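Protein yojF (PDB 1NJH) is of unknown function, a small, mostly beta-stranded protein from Bacillus subtilis that belongs to the DUF1806 family. Local coordinates at residues Glu10-Gln13 and Ala14-Arg18. Sequence-based numbering, arbitrary orientation. Where two conformers were deposited one is given.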
loop_
_atom_site.group_PDB
_atom_site.type_symbol
_atom_site.label_atom_id
_atom_site.label_comp_id
_atom_site.label_asym_id
_atom_site.label_seq_id
_atom_site.Cartn_x
_atom_site.Cartn_y
_atom_site.Cartn_z
ATOM N N GLU A 10 -20.716 -2.098 11.815
ATOM C CA GLU A 10 -21.720 -1.286 11.140
ATOM C C GLU A 10 -21.387 0.199 11.030
ATOM O O GLU A 10 -21.766 0.845 10.040
ATOM C CB GLU A 10 -23.082 -1.463 11.820
ATOM C CG GLU A 10 -23.862 -2.699 11.374
ATOM C CD GLU A 10 -23.136 -4.005 11.651
ATOM O OE1 GLU A 10 -22.059 -4.232 11.063
ATOM O OE2 GLU A 10 -23.646 -4.810 12.461
ATOM N N ASP A 11 -20.691 0.742 12.032
ATOM C CA ASP A 11 -20.321 2.158 12.037
ATOM C C ASP A 11 -19.231 2.408 10.998
ATOM O O ASP A 11 -19.261 3.413 10.289
ATOM C CB ASP A 11 -19.822 2.597 13.426
ATOM C CG ASP A 11 -19.796 4.124 13.600
ATOM O OD1 ASP A 11 -18.853 4.639 14.244
ATOM O OD2 ASP A 11 -20.724 4.815 13.111
ATOM N N VAL A 12 -18.276 1.489 10.900
ATOM C CA VAL A 12 -17.199 1.626 9.916
ATOM C C VAL A 12 -17.795 1.535 8.516
ATOM O O VAL A 12 -17.462 2.337 7.637
ATOM C CB VAL A 12 -16.133 0.522 10.078
ATOM C CG1 VAL A 12 -15.166 0.570 8.899
ATOM C CG2 VAL A 12 -15.367 0.724 11.368
ATOM N N GLN A 13 -18.686 0.566 8.318
ATOM C CA GLN A 13 -19.327 0.394 7.021
ATOM C C GLN A 13 -20.037 1.681 6.625
ATOM O O GLN A 13 -19.939 2.131 5.489
ATOM C CB GLN A 13 -20.338 -0.754 7.054
ATOM C CG GLN A 13 -21.034 -0.970 5.716
ATOM C CD GLN A 13 -20.066 -1.391 4.616
ATOM O OE1 GLN A 13 -19.247 -2.299 4.802
ATOM N NE2 GLN A 13 -20.165 -0.743 3.462
ATOM N N ALA A 14 -20.759 2.277 7.567
ATOM C CA ALA A 14 -21.464 3.520 7.285
ATOM C C ALA A 14 -20.475 4.626 6.930
ATOM O O ALA A 14 -20.738 5.458 6.067
ATOM C CB ALA A 14 -22.301 3.933 8.494
ATOM N N SER A 15 -19.329 4.633 7.601
ATOM C CA SER A 15 -18.309 5.646 7.345
ATOM C C SER A 15 -17.662 5.457 5.967
ATOM O O SER A 15 -17.383 6.428 5.256
ATOM C CB SER A 15 -17.236 5.589 8.438
ATOM O OG SER A 15 -16.268 6.610 8.256
ATOM N N LEU A 16 -17.425 4.205 5.586
ATOM C CA LEU A 16 -16.823 3.928 4.287
ATOM C C LEU A 16 -17.735 4.395 3.159
ATOM O O LEU A 16 -17.284 5.027 2.209
ATOM C CB LEU A 16 -16.526 2.431 4.125
ATOM C CG LEU A 16 -15.445 1.794 5.011
ATOM C CD1 LEU A 16 -15.514 0.263 4.882
ATOM C CD2 LEU A 16 -14.049 2.273 4.604
ATOM N N GLU A 17 -19.027 4.094 3.261
ATOM C CA GLU A 17 -19.969 4.489 2.220
ATOM C C GLU A 17 -20.049 6.009 2.112
ATOM O O GLU A 17 -20.379 6.555 1.061
ATOM C CB GLU A 17 -21.341 3.876 2.524
ATOM C CG GLU A 17 -21.217 2.386 2.762
ATOM C CD GLU A 17 -22.514 1.697 3.119
ATOM O OE1 GLU A 17 -23.374 2.327 3.773
ATOM O OE2 GLU A 17 -22.653 0.505 2.768
ATOM N N ARG A 18 -19.723 6.681 3.208
ATOM C CA ARG A 18 -19.739 8.134 3.264
ATOM C C ARG A 18 -18.750 8.739 2.265
ATOM O O ARG A 18 -19.059 9.718 1.586
ATOM C CB ARG A 18 -19.377 8.584 4.680
ATOM C CG ARG A 18 -19.429 10.081 4.926
ATOM C CD ARG A 18 -18.721 10.414 6.232
ATOM N NE ARG A 18 -19.147 9.533 7.319
ATOM C CZ ARG A 18 -18.530 9.438 8.493
ATOM N NH1 ARG A 18 -17.453 10.170 8.741
ATOM N NH2 ARG A 18 -18.987 8.603 9.417
#
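Q13 and E17, one helical turn apart, are joined through their side chains: Q13 NE2 donates to E17 OE2 over 2.9 Å. The bond is bent, with an N-H...O angle of 147°, and it reaches the oxygen from above the carboxylate plane; amide and carboxylate planes stand 70° apart. Q13 places CG anti to its backbone N (chi1 180°) and then bends at chi2, which turns the amide toward E17. In the backbone of the same turn, E17 N bonds to Q13 O at 3.1 Å, and E17 CG lies 3.0 Å from Q13 O. On another face V12 and L16 run side by side, V12 CG1 meeting L16 CD1 at 4.0 Å, while L16 N donates to V12 O at 2.8 Å. These i to i+4 pairs belong to helix 9-18, an amphipathic helix packed on a curled antiparallel sheet: V12 touches M97 and I62, and L16 touches L95, V70 and L72. The Q13 amide also bonds to the backbone of strand 45-63, NE2 to A60 O and OE1 to I62 N. With an alanine here, those two backbone groups and E17 OE2 would probably lose their shared partner, leaving the carboxylate freer to turn. D11 anchors through OD1 to Y87 OH.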